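Beta-lactamase OXA-2 (PDB 1K38) hydrolyses oxacillin and other beta-lactams to substituted beta-amino acids as a class D serine beta-lactamase, and so confers antibiotic resistance. Local coordinates at residues P56-R68 / F107-L120. Residues are numbered along the deposited sequence; the frame is centred on the assembly and turned at random.
Sequences PHTLFALDAGAVR and FAKEIGDDKARRYL
Phe60 and Tyr119 lie in an offset stack, ring centroids 4.7 Å apart and planes 20° from parallel. The side chains run nearly antiparallel, Tyr119 CB lying over the centre of the Phe60 ring, 3.4 Å from its centroid, and Phe60 CA over a face of the tyrosine. One turn further along helix 56-64, Tyr119 OH donates to Asp63 OD1 at 2.6 Å. It meets this oxygen on the anti side, with carboxylate and ring nearly perpendicular; chi1 of -171° swings the Asp63 carboxylate away from its own N, bringing OD1 to the ring edge. Lys115 NZ, 4.9 Å from Asp63 OD1, is close without pairing. Phe60 fills a hole formed by Ile111, Ala116, Tyr119 and Leu120, and Ile111 is a knob among His57, Phe60, Ala61 and Ala64, with CD1 3.7 Å from Phe60 CB. Ala61 CB presses on a face of Phe107, whose far rim meets Val67 and Ala66, the latter closing the Schellman motif of Gly65 through its N to Ala61 O. Tyr104 and Phe74 add edge-to-face contacts to Phe107, and Trp138 adds one to His57. Thr58, on the side of helix 56-64 turned from this contact, hydrogen-bonds the backbone O of carboxylated Lys54. Packing here is mainly apolar and aromatic, joining the helix after the predicted nucleophile Ser51 to two successive helices, with one short, probably charge-strengthened hydrogen bond at its partly exposed margin.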
ATOM      1  N   PRO A  56       1.458  11.971  11.251  1.00 14.05           N
ATOM      2  CA  PRO A  56       0.486  13.071  11.232  1.00 14.11           C
ATOM      3  C   PRO A  56       0.995  14.315  10.502  1.00 15.29           C
ATOM      4  O   PRO A  56       0.210  15.047   9.898  1.00 15.84           O
ATOM      5  CB  PRO A  56       0.221  13.334  12.719  1.00 14.30           C
ATOM      6  CG  PRO A  56       1.502  12.896  13.379  1.00 14.28           C
ATOM      7  CD  PRO A  56       1.812  11.617  12.639  1.00 12.97           C
ATOM      8  N   HIS A  57       2.306  14.546  10.536  1.00 15.86           N
ATOM      9  CA  HIS A  57       2.876  15.727   9.887  1.00 16.39           C
ATOM     10  C   HIS A  57       2.620  15.715   8.380  1.00 16.34           C
ATOM     11  O   HIS A  57       2.397  16.766   7.774  1.00 16.37           O
ATOM     12  CB  HIS A  57       4.383  15.821  10.168  1.00 16.76           C
ATOM     13  CG  HIS A  57       4.928  17.218  10.108  1.00 18.40           C
ATOM     14  ND1 HIS A  57       6.248  17.513  10.367  1.00 17.84           N
ATOM     15  CD2 HIS A  57       4.329  18.400   9.818  1.00 18.86           C
ATOM     16  CE1 HIS A  57       6.441  18.816  10.240  1.00 18.73           C
ATOM     17  NE2 HIS A  57       5.292  19.376   9.906  1.00 19.13           N
ATOM     18  N   THR A  58       2.649  14.535   7.769  1.00 16.39           N
ATOM     19  CA  THR A  58       2.396  14.442   6.335  1.00 15.60           C
ATOM     20  C   THR A  58       0.957  14.881   6.065  1.00 15.81           C
ATOM     21  O   THR A  58       0.680  15.534   5.056  1.00 17.11           O
ATOM     22  CB  THR A  58       2.611  13.007   5.805  1.00 15.33           C
ATOM     23  OG1 THR A  58       3.969  12.608   6.044  1.00 15.90           O
ATOM     24  CG2 THR A  58       2.341  12.944   4.307  1.00 16.93           C
ATOM     25  N   LEU A  59       0.042  14.520   6.964  1.00 15.09           N
ATOM     26  CA  LEU A  59      -1.356  14.918   6.819  1.00 15.01           C
ATOM     27  C   LEU A  59      -1.433  16.443   6.917  1.00 16.44           C
ATOM     28  O   LEU A  59      -2.117  17.086   6.121  1.00 16.66           O
ATOM     29  CB  LEU A  59      -2.222  14.280   7.911  1.00 14.97           C
ATOM     30  CG  LEU A  59      -2.366  12.754   7.889  1.00 16.17           C
ATOM     31  CD1 LEU A  59      -3.084  12.291   9.147  1.00 16.91           C
ATOM     32  CD2 LEU A  59      -3.135  12.330   6.642  1.00 16.26           C
ATOM     33  N   PHE A  60      -0.728  17.020   7.891  1.00 15.95           N
ATOM     34  CA  PHE A  60      -0.715  18.476   8.061  1.00 16.43           C
ATOM     35  C   PHE A  60      -0.245  19.149   6.774  1.00 17.34           C
ATOM     36  O   PHE A  60      -0.867  20.097   6.291  1.00 18.45           O
ATOM     37  CB  PHE A  60       0.259  18.909   9.169  1.00 16.71           C
ATOM     38  CG  PHE A  60      -0.126  18.476  10.561  1.00 17.21           C
ATOM     39  CD1 PHE A  60      -1.173  17.588  10.795  1.00 18.42           C
ATOM     40  CD2 PHE A  60       0.602  18.950  11.652  1.00 18.13           C
ATOM     41  CE1 PHE A  60      -1.486  17.179  12.095  1.00 18.53           C
ATOM     42  CE2 PHE A  60       0.297  18.548  12.950  1.00 18.62           C
ATOM     43  CZ  PHE A  60      -0.746  17.662  13.173  1.00 18.99           C
ATOM     44  N   ALA A  61       0.874  18.661   6.245  1.00 17.40           N
ATOM     45  CA  ALA A  61       1.481  19.206   5.034  1.00 16.53           C
ATOM     46  C   ALA A  61       0.585  19.101   3.804  1.00 18.13           C
ATOM     47  O   ALA A  61       0.504  20.038   3.011  1.00 18.10           O
ATOM     48  CB  ALA A  61       2.819  18.516   4.769  1.00 18.03           C
ATOM     49  N   LEU A  62      -0.081  17.964   3.635  1.00 17.73           N
ATOM     50  CA  LEU A  62      -0.968  17.783   2.491  1.00 17.32           C
ATOM     51  C   LEU A  62      -2.178  18.704   2.634  1.00 17.78           C
ATOM     52  O   LEU A  62      -2.622  19.326   1.664  1.00 18.12           O
ATOM     53  CB  LEU A  62      -1.434  16.326   2.405  1.00 16.91           C
ATOM     54  CG  LEU A  62      -0.393  15.304   1.935  1.00 15.27           C
ATOM     55  CD1 LEU A  62      -0.834  13.908   2.354  1.00 14.74           C
ATOM     56  CD2 LEU A  62      -0.219  15.392   0.424  1.00 14.91           C
ATOM     57  N   ASP A  63      -2.704  18.790   3.852  1.00 18.52           N
ATOM     58  CA  ASP A  63      -3.867  19.625   4.120  1.00 17.73           C
ATOM     59  C   ASP A  63      -3.561  21.104   3.921  1.00 20.09           C
ATOM     60  O   ASP A  63      -4.395  21.849   3.411  1.00 22.02           O
ATOM     61  CB  ASP A  63      -4.371  19.388   5.548  1.00 18.95           C
ATOM     62  CG  ASP A  63      -5.700  20.066   5.813  1.00 20.13           C
ATOM     63  OD1 ASP A  63      -5.701  21.243   6.235  1.00 20.30           O
ATOM     64  OD2 ASP A  63      -6.746  19.424   5.586  1.00 22.00           O
ATOM     65  N   ALA A  64      -2.358  21.518   4.307  1.00 19.00           N
ATOM     66  CA  ALA A  64      -1.947  22.918   4.183  1.00 20.17           C
ATOM     67  C   ALA A  64      -1.430  23.260   2.789  1.00 21.56           C
ATOM     68  O   ALA A  64      -1.194  24.431   2.477  1.00 23.57           O
ATOM     69  CB  ALA A  64      -0.877  23.235   5.219  1.00 19.78           C
ATOM     70  N   GLY A  65      -1.251  22.242   1.956  1.00 20.61           N
ATOM     71  CA  GLY A  65      -0.759  22.474   0.611  1.00 21.55           C
ATOM     72  C   GLY A  65       0.743  22.667   0.551  1.00 21.70           C
ATOM     73  O   GLY A  65       1.261  23.189  -0.437  1.00 23.19           O
ATOM     74  N   ALA A  66       1.446  22.257   1.608  1.00 20.02           N
ATOM     75  CA  ALA A  66       2.901  22.370   1.652  1.00 19.23           C
ATOM     76  C   ALA A  66       3.493  21.354   0.684  1.00 19.09           C
ATOM     77  O   ALA A  66       4.614  21.511   0.209  1.00 20.31           O
ATOM     78  CB  ALA A  66       3.414  22.117   3.069  1.00 20.25           C
ATOM     79  N   VAL A  67       2.728  20.298   0.415  1.00 18.85           N
ATOM     80  CA  VAL A  67       3.128  19.267  -0.532  1.00 19.47           C
ATOM     81  C   VAL A  67       1.862  18.877  -1.290  1.00 18.29           C
ATOM     82  O   VAL A  67       0.799  18.697  -0.693  1.00 19.86           O
ATOM     83  CB  VAL A  67       3.752  18.031   0.173  1.00 18.11           C
ATOM     84  CG1 VAL A  67       2.798  17.469   1.223  1.00 19.63           C
ATOM     85  CG2 VAL A  67       4.103  16.973  -0.863  1.00 19.05           C
ATOM     86  N   ARG A  68       1.980  18.766  -2.610  1.00 20.14           N
ATOM     87  CA  ARG A  68       0.843  18.443  -3.469  1.00 20.12           C
ATOM     88  C   ARG A  68       0.456  16.969  -3.497  1.00 19.86           C
ATOM     89  O   ARG A  68      -0.709  16.619  -3.313  1.00 19.63           O
ATOM     90  CB  ARG A  68       1.125  18.894  -4.905  1.00 22.37           C
ATOM     91  CG  ARG A  68       1.433  20.375  -5.066  1.00 27.44           C
ATOM     92  CD  ARG A  68       1.597  20.729  -6.544  1.00 30.29           C
ATOM     93  NE  ARG A  68       2.761  20.085  -7.150  1.00 31.45           N
ATOM     94  CZ  ARG A  68       4.009  20.526  -7.029  1.00 33.39           C
ATOM     95  NH1 ARG A  68       4.264  21.619  -6.325  1.00 34.74           N
ATOM     96  NH2 ARG A  68       5.004  19.869  -7.609  1.00 34.01           N
ATOM     97  N   PHE A 107       8.152  21.766   5.507  1.00 22.72           N
ATOM     98  CA  PHE A 107       6.708  21.776   5.712  1.00 21.69           C
ATOM     99  C   PHE A 107       6.363  22.577   6.962  1.00 21.32           C
ATOM    100  O   PHE A 107       5.434  23.382   6.958  1.00 22.57           O
ATOM    101  CB  PHE A 107       6.154  20.356   5.893  1.00 19.36           C
ATOM    102  CG  PHE A 107       6.366  19.447   4.713  1.00 19.03           C
ATOM    103  CD1 PHE A 107       6.580  19.956   3.436  1.00 20.23           C
ATOM    104  CD2 PHE A 107       6.304  18.067   4.881  1.00 17.75           C
ATOM    105  CE1 PHE A 107       6.728  19.103   2.343  1.00 20.24           C
ATOM    106  CE2 PHE A 107       6.449  17.204   3.797  1.00 18.61           C
ATOM    107  CZ  PHE A 107       6.662  17.722   2.524  1.00 19.45           C
ATOM    108  N   ALA A 108       7.108  22.334   8.036  1.00 21.73           N
ATOM    109  CA  ALA A 108       6.873  23.021   9.299  1.00 22.48           C
ATOM    110  C   ALA A 108       6.956  24.537   9.142  1.00 23.65           C
ATOM    111  O   ALA A 108       6.135  25.271   9.690  1.00 23.56           O
ATOM    112  CB  ALA A 108       7.876  22.541  10.347  1.00 21.57           C
ATOM    113  N   LYS A 109       7.949  24.995   8.387  1.00 24.88           N
ATOM    114  CA  LYS A 109       8.133  26.424   8.159  1.00 27.19           C
ATOM    115  C   LYS A 109       6.931  27.008   7.422  1.00 27.64           C
ATOM    116  O   LYS A 109       6.426  28.071   7.787  1.00 28.43           O
ATOM    117  CB  LYS A 109       9.410  26.666   7.354  1.00 29.56           C
ATOM    118  CG  LYS A 109       9.730  28.132   7.115  1.00 33.24           C
ATOM    119  CD  LYS A 109      11.010  28.289   6.312  1.00 36.31           C
ATOM    120  CE  LYS A 109      11.323  29.757   6.053  1.00 38.83           C
ATOM    121  NZ  LYS A 109      11.508  30.517   7.323  1.00 40.83           N
ATOM    122  N   GLU A 110       6.463  26.305   6.395  1.00 27.57           N
ATOM    123  CA  GLU A 110       5.317  26.775   5.623  1.00 27.72           C
ATOM    124  C   GLU A 110       4.012  26.707   6.410  1.00 27.74           C
ATOM    125  O   GLU A 110       3.153  27.579   6.282  1.00 26.79           O
ATOM    126  CB  GLU A 110       5.184  25.975   4.324  1.00 29.03           C
ATOM    127  CG  GLU A 110       3.913  26.274   3.547  1.00 32.06           C
ATOM    128  CD  GLU A 110       3.976  25.791   2.111  1.00 33.38           C
ATOM    129  OE1 GLU A 110       2.930  25.814   1.430  1.00 35.00           O
ATOM    130  OE2 GLU A 110       5.074  25.398   1.661  1.00 35.16           O
ATOM    131  N   ILE A 111       3.861  25.669   7.225  1.00 26.39           N
ATOM    132  CA  ILE A 111       2.654  25.508   8.023  1.00 26.89           C
ATOM    133  C   ILE A 111       2.568  26.579   9.109  1.00 28.36           C
ATOM    134  O   ILE A 111       1.514  27.181   9.315  1.00 29.10           O
ATOM    135  CB  ILE A 111       2.612  24.103   8.668  1.00 25.62           C
ATOM    136  CG1 ILE A 111       2.484  23.045   7.566  1.00 25.38           C
ATOM    137  CG2 ILE A 111       1.450  24.003   9.646  1.00 25.45           C
ATOM    138  CD1 ILE A 111       2.542  21.616   8.062  1.00 22.90           C
ATOM    139  N   GLY A 112       3.682  26.822   9.791  1.00 28.65           N
ATOM    140  CA  GLY A 112       3.698  27.826  10.841  1.00 31.31           C
ATOM    141  C   GLY A 112       3.279  27.271  12.188  1.00 32.65           C
ATOM    142  O   GLY A 112       2.566  26.269  12.262  1.00 32.48           O
ATOM    143  N   ASP A 113       3.711  27.932  13.256  1.00 34.07           N
ATOM    144  CA  ASP A 113       3.393  27.496  14.612  1.00 34.96           C
ATOM    145  C   ASP A 113       1.908  27.535  14.954  1.00 34.61           C
ATOM    146  O   ASP A 113       1.377  26.590  15.533  1.00 33.81           O
ATOM    147  CB  ASP A 113       4.178  28.331  15.629  1.00 37.46           C
ATOM    148  CG  ASP A 113       3.758  28.049  17.061  1.00 39.50           C
ATOM    149  OD1 ASP A 113       2.724  28.598  17.499  1.00 40.77           O
ATOM    150  OD2 ASP A 113       4.455  27.270  17.746  1.00 41.79           O
ATOM    151  N   ASP A 114       1.240  28.627  14.604  1.00 34.86           N
ATOM    152  CA  ASP A 114      -0.182  28.758  14.899  1.00 34.60           C
ATOM    153  C   ASP A 114      -1.006  27.625  14.300  1.00 32.82           C
ATOM    154  O   ASP A 114      -1.827  27.017  14.986  1.00 32.39           O
ATOM    155  CB  ASP A 114      -0.713  30.098  14.386  1.00 37.68           C
ATOM    156  CG  ASP A 114      -0.134  31.279  15.139  1.00 40.47           C
ATOM    157  OD1 ASP A 114      -0.182  31.268  16.388  1.00 41.69           O
ATOM    158  OD2 ASP A 114       0.362  32.221  14.484  1.00 43.13           O
ATOM    159  N   LYS A 115      -0.784  27.342  13.021  1.00 30.89           N
ATOM    160  CA  LYS A 115      -1.527  26.286  12.349  1.00 29.41           C
ATOM    161  C   LYS A 115      -1.139  24.916  12.899  1.00 27.67           C
ATOM    162  O   LYS A 115      -1.987  24.034  13.033  1.00 26.90           O
ATOM    163  CB  LYS A 115      -1.279  26.346  10.839  1.00 30.93           C
ATOM    164  CG  LYS A 115      -2.311  25.591  10.022  1.00 34.01           C
ATOM    165  CD  LYS A 115      -2.171  25.867   8.530  1.00 36.16           C
ATOM    166  CE  LYS A 115      -3.303  25.210   7.752  1.00 38.58           C
ATOM    167  NZ  LYS A 115      -3.229  25.466   6.285  1.00 39.91           N
ATOM    168  N   ALA A 116       0.139  24.743  13.225  1.00 26.05           N
ATOM    169  CA  ALA A 116       0.613  23.474  13.769  1.00 25.40           C
ATOM    170  C   ALA A 116      -0.109  23.173  15.078  1.00 25.53           C
ATOM    171  O   ALA A 116      -0.466  22.028  15.349  1.00 24.38           O
ATOM    172  CB  ALA A 116       2.113  23.531  13.999  1.00 26.23           C
ATOM    173  N   ARG A 117      -0.321  24.206  15.890  1.00 26.71           N
ATOM    174  CA  ARG A 117      -1.017  24.037  17.158  1.00 26.49           C
ATOM    175  C   ARG A 117      -2.461  23.622  16.910  1.00 25.81           C
ATOM    176  O   ARG A 117      -2.979  22.734  17.585  1.00 24.46           O
ATOM    177  CB  ARG A 117      -0.986  25.339  17.966  1.00 29.63           C
ATOM    178  CG  ARG A 117       0.391  25.710  18.479  1.00 34.04           C
ATOM    179  CD  ARG A 117       0.392  27.050  19.203  1.00 37.89           C
ATOM    180  NE  ARG A 117       1.727  27.401  19.685  1.00 40.94           N
ATOM    181  CZ  ARG A 117       2.334  26.819  20.716  1.00 41.65           C
ATOM    182  NH1 ARG A 117       1.725  25.852  21.389  1.00 42.61           N
ATOM    183  NH2 ARG A 117       3.555  27.200  21.071  1.00 42.86           N
ATOM    184  N   ARG A 118      -3.110  24.263  15.940  1.00 25.21           N
ATOM    185  CA  ARG A 118      -4.493  23.932  15.623  1.00 25.97           C
ATOM    186  C   ARG A 118      -4.620  22.497  15.116  1.00 24.17           C
ATOM    187  O   ARG A 118      -5.542  21.782  15.500  1.00 23.76           O
ATOM    188  CB  ARG A 118      -5.059  24.901  14.581  1.00 28.66           C
ATOM    189  CG  ARG A 118      -5.381  26.283  15.136  1.00 35.12           C
ATOM    190  CD  ARG A 118      -6.253  27.081  14.176  1.00 38.27           C
ATOM    191  NE  ARG A 118      -5.546  27.451  12.951  1.00 42.42           N
ATOM    192  CZ  ARG A 118      -4.554  28.333  12.898  1.00 44.35           C
ATOM    193  NH1 ARG A 118      -4.146  28.944  14.002  1.00 46.88           N
ATOM    194  NH2 ARG A 118      -3.969  28.607  11.739  1.00 45.80           N
ATOM    195  N   TYR A 119      -3.694  22.080  14.256  1.00 23.94           N
ATOM    196  CA  TYR A 119      -3.720  20.719  13.723  1.00 21.80           C
ATOM    197  C   TYR A 119      -3.539  19.698  14.841  1.00 21.12           C
ATOM    198  O   TYR A 119      -4.274  18.710  14.919  1.00 20.73           O
ATOM    199  CB  TYR A 119      -2.609  20.511  12.691  1.00 21.37           C
ATOM    200  CG  TYR A 119      -2.910  21.018  11.300  1.00 20.06           C
ATOM    201  CD1 TYR A 119      -4.116  20.712  10.669  1.00 21.93           C
ATOM    202  CD2 TYR A 119      -1.961  21.748  10.588  1.00 20.86           C
ATOM    203  CE1 TYR A 119      -4.364  21.120   9.358  1.00 20.49           C
ATOM    204  CE2 TYR A 119      -2.199  22.159   9.280  1.00 20.46           C
ATOM    205  CZ  TYR A 119      -3.399  21.840   8.673  1.00 21.28           C
ATOM    206  OH  TYR A 119      -3.623  22.234   7.375  1.00 21.13           O
ATOM    207  N   LEU A 120      -2.556  19.937  15.705  1.00 20.39           N
ATOM    208  CA  LEU A 120      -2.286  19.022  16.810  1.00 22.07           C
ATOM    209  C   LEU A 120      -3.486  18.915  17.736  1.00 22.44           C
ATOM    210  O   LEU A 120      -3.804  17.834  18.233  1.00 21.24           O
ATOM    211  CB  LEU A 120      -1.053  19.487  17.593  1.00 22.15           C
ATOM    212  CG  LEU A 120       0.298  19.240  16.915  1.00 21.40           C
ATOM    213  CD1 LEU A 120       1.399  20.032  17.619  1.00 20.52           C
ATOM    214  CD2 LEU A 120       0.602  17.746  16.940  1.00 22.07           C
TER